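Local coordinates for beta-glucosidase (Chaetomella raphigera, PDB 6JXG), which probably hydrolyses terminal, non-reducing beta-D-glucosyl residues with release of beta-D-glucose, as part of cellulose degradation, at residues Gly62-Gln67 / Glu442-Val447; Lys116-Gly121 / Asn455-Trp460; Val335-Lys340 / Pro569-Gly574. All coordinates share one frame; numbering follows the deposited sequence.

Interaction 1: Gly62-Gln67 / Glu442-Val447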
loop_
_atom_site.group_PDB
_atom_site.type_symbol
_atom_site.label_atom_id
_atom_site.label_comp_id
_atom_site.label_asym_id
_atom_site.label_seq_id
_atom_site.Cartn_x
_atom_site.Cartn_y
_atom_site.Cartn_z
ATOM N N GLY A 62 1.046 4.341 -10.392
ATOM C CA GLY A 62 1.179 4.712 -11.788
ATOM C C GLY A 62 1.890 6.034 -11.925
ATOM O O GLY A 62 2.010 6.815 -10.942
ATOM N N ILE A 63 2.292 6.335 -13.165
ATOM C CA ILE A 63 3.072 7.564 -13.400
ATOM C C ILE A 63 2.111 8.733 -13.332
ATOM O O ILE A 63 1.061 8.746 -14.058
ATOM C CB ILE A 63 3.697 7.579 -14.795
ATOM C CG1 ILE A 63 4.394 6.257 -15.134
ATOM C CG2 ILE A 63 4.633 8.795 -14.912
ATOM C CD1 ILE A 63 5.402 5.774 -14.116
ATOM N N ARG A 64 2.372 9.671 -12.432
ATOM C CA ARG A 64 1.552 10.867 -12.311
ATOM C C ARG A 64 1.841 11.878 -13.479
ATOM O O ARG A 64 2.966 11.968 -13.975
ATOM C CB ARG A 64 1.832 11.509 -10.978
ATOM C CG ARG A 64 0.826 12.579 -10.560
ATOM C CD ARG A 64 1.294 13.157 -9.208
ATOM N NE ARG A 64 0.392 14.243 -8.865
ATOM C CZ ARG A 64 0.660 15.208 -7.956
ATOM N NH1 ARG A 64 1.799 15.245 -7.274
ATOM N NH2 ARG A 64 -0.251 16.150 -7.777
ATOM N N PHE A 65 0.776 12.523 -13.930
ATOM C CA PHE A 65 0.736 13.630 -14.926
ATOM C C PHE A 65 0.878 13.140 -16.388
ATOM O O PHE A 65 0.191 13.635 -17.293
ATOM C CB PHE A 65 1.767 14.758 -14.621
ATOM C CG PHE A 65 1.568 15.455 -13.288
ATOM C CD1 PHE A 65 0.422 16.199 -13.035
ATOM C CD2 PHE A 65 2.526 15.440 -12.307
ATOM C CE1 PHE A 65 0.222 16.867 -11.840
ATOM C CE2 PHE A 65 2.321 16.147 -11.103
ATOM C CZ PHE A 65 1.176 16.856 -10.886
ATOM N N VAL A 66 1.798 12.236 -16.643
ATOM C CA VAL A 66 2.120 11.814 -18.001
ATOM C C VAL A 66 0.982 11.023 -18.658
ATOM O O VAL A 66 0.335 10.166 -18.038
ATOM C CB VAL A 66 3.406 10.974 -17.972
ATOM C CG1 VAL A 66 3.849 10.554 -19.350
ATOM C CG2 VAL A 66 4.509 11.728 -17.289
ATOM N N GLN A 67 0.720 11.318 -19.934
ATOM C CA GLN A 67 -0.291 10.640 -20.657
ATOM C C GLN A 67 0.228 9.278 -21.174
ATOM O O GLN A 67 1.475 9.013 -21.210
ATOM C CB GLN A 67 -0.839 11.505 -21.799
ATOM C CG GLN A 67 -1.370 12.843 -21.406
ATOM C CD GLN A 67 -2.408 12.689 -20.332
ATOM O OE1 GLN A 67 -3.371 11.997 -20.548
ATOM N NE2 GLN A 67 -2.181 13.259 -19.136
ATOM N N GLU A 442 -4.990 12.674 0.056
ATOM C CA GLU A 442 -3.975 13.445 0.664
ATOM C C GLU A 442 -4.506 14.801 1.176
ATOM O O GLU A 442 -5.401 15.415 0.595
ATOM C CB GLU A 442 -2.817 13.644 -0.355
ATOM C CG GLU A 442 -1.598 14.278 0.263
ATOM C CD GLU A 442 -0.389 14.313 -0.679
ATOM O OE1 GLU A 442 0.622 14.946 -0.292
ATOM O OE2 GLU A 442 -0.400 13.575 -1.675
ATOM N N GLY A 443 -3.964 15.221 2.276
ATOM C CA GLY A 443 -4.486 16.413 2.953
ATOM C C GLY A 443 -4.119 17.786 2.387
ATOM O O GLY A 443 -3.937 18.700 3.162
ATOM N N TYR A 444 -4.095 17.948 1.062
ATOM C CA TYR A 444 -4.050 19.281 0.459
ATOM C C TYR A 444 -5.276 19.555 -0.341
ATOM O O TYR A 444 -5.371 20.608 -0.915
ATOM C CB TYR A 444 -2.776 19.557 -0.343
ATOM C CG TYR A 444 -2.632 18.750 -1.589
ATOM C CD1 TYR A 444 -3.063 19.237 -2.789
ATOM C CD2 TYR A 444 -1.954 17.510 -1.575
ATOM C CE1 TYR A 444 -2.952 18.490 -3.990
ATOM C CE2 TYR A 444 -1.859 16.751 -2.737
ATOM C CZ TYR A 444 -2.377 17.255 -3.935
ATOM O OH TYR A 444 -2.246 16.491 -5.064
ATOM N N ILE A 445 -6.231 18.627 -0.375
ATOM C CA ILE A 445 -7.433 18.747 -1.140
ATOM C C ILE A 445 -8.614 18.433 -0.200
ATOM O O ILE A 445 -8.579 17.462 0.564
ATOM C CB ILE A 445 -7.430 17.668 -2.247
ATOM C CG1 ILE A 445 -6.301 17.921 -3.270
ATOM C CG2 ILE A 445 -8.729 17.713 -3.032
ATOM C CD1 ILE A 445 -6.161 16.857 -4.338
ATOM N N THR A 446 -9.629 19.283 -0.223
ATOM C CA THR A 446 -10.899 19.065 0.522
ATOM C C THR A 446 -11.990 18.610 -0.440
ATOM O O THR A 446 -12.242 19.247 -1.444
ATOM C CB THR A 446 -11.337 20.425 1.125
ATOM O OG1 THR A 446 -10.358 20.816 2.072
ATOM C CG2 THR A 446 -12.703 20.343 1.849
ATOM N N VAL A 447 -12.622 17.494 -0.138
ATOM C CA VAL A 447 -13.744 17.008 -0.889
ATOM C C VAL A 447 -14.877 16.711 0.087
ATOM O O VAL A 447 -14.686 16.061 1.121
ATOM C CB VAL A 447 -13.376 15.746 -1.710
ATOM C CG1 VAL A 447 -14.576 15.287 -2.528
ATOM C CG2 VAL A 447 -12.146 15.943 -2.615
#
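R64 and Y444 reach for each other from opposite directions and meet only at their polar ends. R64 CG lies anti to the backbone N (chi1 -166°), and the chain runs extended to NE, which carries the guanidinium across toward the tyrosine hydroxyl. R64 NH2 ends 3.4 Å from Y444 OH, at too poor an angle for a hydrogen bond. The planes of guanidinium and ring are 42° apart, and the hydroxyl approaches the guanidinium obliquely. What joins them is a shared carboxylate: D371 OD1 takes a salt bridge from R64 NH2, and D371 OD2 is hydrogen-bonded to Y444 OH. R64 NH1 is salt-bridged to D58. The guanidinium is also covered from one face by F65, whose CZ stands 3.2 Å above its plane, toward the rim. Two acids and a ring thus limit how the group can turn. The pair links the TIM-barrel-type N-terminal domain to the C-terminal domain; in this family the active site forms where the two meet. The loop of R64 follows strand 55-57, and its I63 packs on helix 84-100. Y444 lies just before strand 446-447, which pairs antiparallel with strand 450-451.

Interaction 2: Lys116-Gly121 / Asn455-Trp460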
loop_
_atom_site.group_PDB
_atom_site.type_symbol
_atom_site.label_atom_id
_atom_site.label_comp_id
_atom_site.label_asym_id
_atom_site.label_seq_id
_atom_site.Cartn_x
_atom_site.Cartn_y
_atom_site.Cartn_z
ATOM N N LYS A 116 -3.253 2.611 10.711
ATOM C CA LYS A 116 -3.689 2.357 12.079
ATOM C C LYS A 116 -5.013 3.069 12.414
ATOM O O LYS A 116 -5.781 2.575 13.286
ATOM C CB LYS A 116 -2.605 2.785 13.097
ATOM C CG LYS A 116 -3.139 3.706 14.216
ATOM C CD LYS A 116 -2.112 4.629 14.622
ATOM C CE LYS A 116 -2.450 6.009 15.032
ATOM N NZ LYS A 116 -2.821 6.221 16.426
ATOM N N ILE A 117 -5.264 4.185 11.733
ATOM C CA ILE A 117 -6.518 4.978 11.887
ATOM C C ILE A 117 -7.372 4.763 10.668
ATOM O O ILE A 117 -7.016 5.196 9.552
ATOM C CB ILE A 117 -6.263 6.493 12.096
ATOM C CG1 ILE A 117 -5.370 6.726 13.309
ATOM C CG2 ILE A 117 -7.578 7.257 12.135
ATOM C CD1 ILE A 117 -4.776 8.096 13.384
ATOM N N PRO A 118 -8.512 4.085 10.843
ATOM C CA PRO A 118 -9.263 3.655 9.640
ATOM C C PRO A 118 -9.752 4.816 8.730
ATOM O O PRO A 118 -9.913 4.634 7.492
ATOM C CB PRO A 118 -10.411 2.841 10.218
ATOM C CG PRO A 118 -10.512 3.276 11.635
ATOM C CD PRO A 118 -9.169 3.709 12.107
ATOM N N GLU A 119 -9.950 5.981 9.331
ATOM C CA GLU A 119 -10.387 7.157 8.620
ATOM C C GLU A 119 -9.271 7.850 7.836
ATOM O O GLU A 119 -9.540 8.739 7.022
ATOM C CB GLU A 119 -10.931 8.239 9.584
ATOM C CG GLU A 119 -12.206 7.815 10.315
ATOM C CD GLU A 119 -11.961 7.047 11.621
ATOM O OE1 GLU A 119 -10.806 6.659 11.929
ATOM O OE2 GLU A 119 -13.005 6.779 12.352
ATOM N N ALA A 120 -8.040 7.573 8.165
ATOM C CA ALA A 120 -6.964 8.368 7.625
ATOM C C ALA A 120 -6.873 8.331 6.097
ATOM O O ALA A 120 -7.177 7.332 5.409
ATOM C CB ALA A 120 -5.652 8.057 8.316
ATOM N N GLY A 121 -6.572 9.486 5.521
ATOM C CA GLY A 121 -6.946 9.690 4.119
ATOM C C GLY A 121 -6.094 9.014 3.040
ATOM O O GLY A 121 -6.549 8.909 1.902
ATOM N N ASN A 455 -14.262 11.874 7.649
ATOM C CA ASN A 455 -14.844 12.387 8.864
ATOM C C ASN A 455 -15.750 11.337 9.512
ATOM O O ASN A 455 -16.307 11.546 10.572
ATOM C CB ASN A 455 -15.459 13.762 8.629
ATOM C CG ASN A 455 -16.738 13.743 7.814
ATOM O OD1 ASN A 455 -17.248 14.828 7.407
ATOM N ND2 ASN A 455 -17.297 12.597 7.596
ATOM N N SER A 456 -15.889 10.167 8.890
ATOM C CA SER A 456 -16.736 9.092 9.425
ATOM C C SER A 456 -16.324 7.846 8.703
ATOM O O SER A 456 -15.518 7.929 7.781
ATOM C CB SER A 456 -18.215 9.301 9.163
ATOM O OG SER A 456 -18.460 9.117 7.777
ATOM N N LEU A 457 -16.918 6.728 9.117
ATOM C CA LEU A 457 -16.805 5.417 8.450
ATOM C C LEU A 457 -18.151 4.994 7.777
ATOM O O LEU A 457 -18.490 3.805 7.596
ATOM C CB LEU A 457 -16.312 4.368 9.441
ATOM C CG LEU A 457 -14.890 4.570 10.002
ATOM C CD1 LEU A 457 -14.613 3.443 10.971
ATOM C CD2 LEU A 457 -13.767 4.617 8.953
ATOM N N ALA A 458 -18.900 6.014 7.376
ATOM C CA ALA A 458 -20.160 5.863 6.662
ATOM C C ALA A 458 -19.944 5.962 5.155
ATOM O O ALA A 458 -19.117 6.770 4.714
ATOM C CB ALA A 458 -21.112 6.963 7.129
ATOM N N PRO A 459 -20.734 5.242 4.348
ATOM C CA PRO A 459 -20.658 5.481 2.907
ATOM C C PRO A 459 -20.834 6.952 2.472
ATOM O O PRO A 459 -21.586 7.710 3.092
ATOM C CB PRO A 459 -21.777 4.595 2.349
ATOM C CG PRO A 459 -21.877 3.476 3.308
ATOM C CD PRO A 459 -21.691 4.150 4.643
ATOM N N TRP A 460 -20.065 7.375 1.455
ATOM C CA TRP A 460 -20.149 8.713 0.921
ATOM C C TRP A 460 -21.405 8.844 0.076
ATOM O O TRP A 460 -22.043 7.840 -0.311
ATOM C CB TRP A 460 -18.867 8.939 0.050
ATOM C CG TRP A 460 -17.685 9.395 0.843
ATOM C CD1 TRP A 460 -17.285 8.954 2.086
ATOM C CD2 TRP A 460 -16.830 10.488 0.511
ATOM N NE1 TRP A 460 -16.226 9.668 2.522
ATOM C CE2 TRP A 460 -15.916 10.633 1.591
ATOM C CE3 TRP A 460 -16.783 11.397 -0.564
ATOM C CZ2 TRP A 460 -14.928 11.633 1.611
ATOM C CZ3 TRP A 460 -15.792 12.395 -0.536
ATOM C CH2 TRP A 460 -14.878 12.476 0.523
#
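The turn that brings P118 and E119 to L457 is closed at I117 O, which is gripped by two donors: A120 N at 2.9 Å, and the side-chain amide of N123. This is a type I beta turn from I117 to A120, with P118 and E119 at its two central positions. It belongs to the TIM-barrel-type N-terminal domain of family 3 glycoside hydrolases; the loop of L457 is in the C-terminal domain. The contact across is mostly apolar. L457 crosses both side chains at about a right angle, and its two methyls divide the work. P118 CB meets L457 CD2 at 4.0 Å, and L457 CD1 lies nearer the proline CG. E119 CG packs on the same CD2 at 3.8 Å. The glutamate chain then bends at chi2 (87°), which brings OE2 alongside L457 CG. R454 ties the turn down by polar bonds. It takes P118 O with its NH2 and makes a backbone hydrogen bond to E119. On the other loop S456 forms an ST turn: A458 N donates to S456 OG at 3.2 Å, nearly straight at 163°. That fixes the backbone on both sides of L457. Y540 touches L457, and T542 touches P118. The closest approach of the two segments is E119 OE2 to L457 CG, 3.7 Å, a packing contact of a carboxylate oxygen with a branched carbon.

Interaction 3: Val335-Lys340 / Pro569-Gly574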
loop_
_atom_site.group_PDB
_atom_site.type_symbol
_atom_site.label_atom_id
_atom_site.label_comp_id
_atom_site.label_asym_id
_atom_site.label_seq_id
_atom_site.Cartn_x
_atom_site.Cartn_y
_atom_site.Cartn_z
ATOM N N VAL A 335 -13.286 -8.634 -2.496
ATOM C CA VAL A 335 -13.606 -9.482 -1.404
ATOM C C VAL A 335 -15.122 -9.663 -1.367
ATOM O O VAL A 335 -15.860 -8.686 -1.269
ATOM C CB VAL A 335 -13.122 -8.879 -0.066
ATOM C CG1 VAL A 335 -13.436 -9.843 1.067
ATOM C CG2 VAL A 335 -11.635 -8.591 -0.152
ATOM N N LEU A 336 -15.591 -10.900 -1.469
ATOM C CA LEU A 336 -16.998 -11.184 -1.249
ATOM C C LEU A 336 -17.332 -11.261 0.225
ATOM O O LEU A 336 -16.784 -12.109 0.926
ATOM C CB LEU A 336 -17.378 -12.489 -1.995
ATOM C CG LEU A 336 -18.849 -12.953 -2.049
ATOM C CD1 LEU A 336 -19.738 -11.932 -2.775
ATOM C CD2 LEU A 336 -19.024 -14.361 -2.667
ATOM N N LEU A 337 -18.240 -10.377 0.691
ATOM C CA LEU A 337 -18.579 -10.322 2.124
ATOM C C LEU A 337 -19.796 -11.109 2.567
ATOM O O LEU A 337 -19.786 -11.705 3.657
ATOM C CB LEU A 337 -18.724 -8.854 2.641
ATOM C CG LEU A 337 -17.429 -8.003 2.554
ATOM C CD1 LEU A 337 -17.725 -6.552 3.025
ATOM C CD2 LEU A 337 -16.260 -8.560 3.372
ATOM N N THR A 338 -20.827 -11.118 1.750
ATOM C CA THR A 338 -22.038 -11.924 2.024
ATOM C C THR A 338 -22.517 -12.432 0.699
ATOM O O THR A 338 -22.304 -11.789 -0.314
ATOM C CB THR A 338 -23.212 -11.118 2.673
ATOM O OG1 THR A 338 -23.628 -10.085 1.799
ATOM C CG2 THR A 338 -22.794 -10.427 3.931
ATOM N N ASN A 339 -23.209 -13.575 0.695
ATOM C CA ASN A 339 -23.821 -14.111 -0.490
ATOM C C ASN A 339 -24.861 -15.166 -0.073
ATOM O O ASN A 339 -24.504 -16.273 0.248
ATOM C CB ASN A 339 -22.729 -14.785 -1.314
ATOM C CG ASN A 339 -23.213 -15.225 -2.678
ATOM O OD1 ASN A 339 -24.246 -14.784 -3.151
ATOM N ND2 ASN A 339 -22.472 -16.115 -3.319
ATOM N N LYS A 340 -26.092 -14.782 0.040
ATOM C CA LYS A 340 -27.164 -15.654 0.528
ATOM C C LYS A 340 -27.738 -16.508 -0.588
ATOM O O LYS A 340 -28.172 -15.958 -1.605
ATOM C CB LYS A 340 -28.254 -14.790 1.085
ATOM C CG LYS A 340 -27.812 -13.978 2.291
ATOM C CD LYS A 340 -29.008 -13.264 2.906
ATOM C CE LYS A 340 -28.707 -11.913 3.536
ATOM N NZ LYS A 340 -28.557 -12.009 5.009
ATOM N N PRO A 569 -15.681 -8.302 15.513
ATOM C CA PRO A 569 -15.843 -7.405 14.401
ATOM C C PRO A 569 -17.026 -7.889 13.640
ATOM O O PRO A 569 -17.510 -9.014 13.919
ATOM C CB PRO A 569 -14.515 -7.613 13.601
ATOM C CG PRO A 569 -13.906 -8.910 14.057
ATOM C CD PRO A 569 -14.605 -9.293 15.333
ATOM N N ARG A 570 -17.440 -7.148 12.610
ATOM C CA ARG A 570 -18.449 -7.666 11.707
ATOM C C ARG A 570 -17.797 -8.593 10.706
ATOM O O ARG A 570 -18.226 -9.730 10.550
ATOM C CB ARG A 570 -19.200 -6.555 11.052
ATOM C CG ARG A 570 -20.107 -7.003 9.931
ATOM C CD ARG A 570 -21.135 -8.059 10.441
ATOM N NE ARG A 570 -22.044 -7.456 11.392
ATOM C CZ ARG A 570 -22.740 -8.122 12.314
ATOM N NH1 ARG A 570 -22.655 -9.434 12.435
ATOM N NH2 ARG A 570 -23.529 -7.464 13.136
ATOM N N PHE A 571 -16.755 -8.117 10.023
ATOM C CA PHE A 571 -15.940 -8.963 9.157
ATOM C C PHE A 571 -14.483 -8.736 9.593
ATOM O O PHE A 571 -14.017 -7.580 9.619
ATOM C CB PHE A 571 -16.142 -8.581 7.714
ATOM C CG PHE A 571 -17.590 -8.664 7.266
ATOM C CD1 PHE A 571 -18.227 -9.886 7.249
ATOM C CD2 PHE A 571 -18.257 -7.531 6.834
ATOM C CE1 PHE A 571 -19.584 -9.988 6.818
ATOM C CE2 PHE A 571 -19.573 -7.630 6.389
ATOM C CZ PHE A 571 -20.229 -8.861 6.405
ATOM N N GLU A 572 -13.825 -9.825 10.002
ATOM C CA GLU A 572 -12.489 -9.765 10.509
ATOM C C GLU A 572 -11.416 -9.586 9.430
ATOM O O GLU A 572 -11.605 -9.917 8.231
ATOM C CB GLU A 572 -12.209 -11.024 11.344
ATOM C CG GLU A 572 -12.117 -12.303 10.524
ATOM C CD GLU A 572 -13.431 -13.068 10.291
ATOM O OE1 GLU A 572 -14.527 -12.506 10.494
ATOM O OE2 GLU A 572 -13.323 -14.226 9.857
ATOM N N PHE A 573 -10.266 -9.104 9.868
ATOM C CA PHE A 573 -9.055 -9.133 9.046
ATOM C C PHE A 573 -8.861 -10.541 8.490
ATOM O O PHE A 573 -8.950 -11.497 9.229
ATOM C CB PHE A 573 -7.871 -8.699 9.888
ATOM C CG PHE A 573 -6.514 -8.766 9.195
ATOM C CD1 PHE A 573 -6.004 -7.674 8.445
ATOM C CD2 PHE A 573 -5.764 -9.932 9.248
ATOM C CE1 PHE A 573 -4.773 -7.744 7.798
ATOM C CE2 PHE A 573 -4.509 -9.983 8.628
ATOM C CZ PHE A 573 -4.007 -8.886 7.909
ATOM N N GLY A 574 -8.607 -10.616 7.186
ATOM C CA GLY A 574 -8.339 -11.878 6.504
ATOM C C GLY A 574 -9.555 -12.639 6.062
ATOM O O GLY A 574 -9.455 -13.710 5.469
#
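F571 and L337 share the same first torsion, with CG anti to the carbonyl carbon (chi1 -57° and -63°). Their CB atoms already head toward the other segment, and the torsion swings each CG beside its backbone N, which brings ring and leucine branches together. L337 CB makes a CH-pi contact with one face, 4.2 Å from the centroid of the F571 ring and 18° off its normal. The leucine methyls divide: L337 CD2 lies under the CG end of the ring, 4.1 Å from F571 CG, and L337 CD1 sits beyond the CD2-CE2 rim, 4.0 Å from F571 CD2. At the far end of the ring T338 crosses at about a right angle, with its CG2 3.9 Å from F571 CZ. L337 O also approaches, 3.6 Å from F571 CE1, but its hydrogen bond is with the hydroxyl of Y575, whose ring also meets F571. On the opposite face R570 CG stands 3.6 Å above the plane, toward the rim. The ring therefore lies between aliphatic carbons of the strand and of its own loop. An alanine in place of F571 is likely to take the packing surface from L337, T338 CG2 and R570 CG, and to open a gap between strand and loop. L493, in helix 490-493, touches T338, R570 and F571 alike. R570 itself is salt-bridged to E490 of that helix. The backbones are irregular at the point of contact. L337 and T338 both face I501, and R570 and F571 both face I533. Each pair fits a classic beta bulge, the first in edge strand 335-339, which runs antiparallel to strand 498-503 in the six-stranded mixed sheet of the family 3 C-terminal domain.

How the interactions relate
The six segments come along the chain as 62-67, 116-121, 335-340, 442-447, 455-460 and 569-574, so every pair of contacts crosses in sequence. Interactions 1 and 2 both join the N-terminal domain to the C-terminal one. Their centres are about 19 Å apart, and they touch where V447 O packs on W460 CH2 at 3.6 Å. Segment 442-447 ends in the first strand of a short hairpin, and 455-460 follows soon after the second, 450-451. Interaction 3 lies wholly within the C-terminal domain. Its centre is about 18 Å from that of interaction 2 and about 31 Å from that of interaction 1. Two contacts thus lie between the domains, and the third packs a loop on edge strand 335-339.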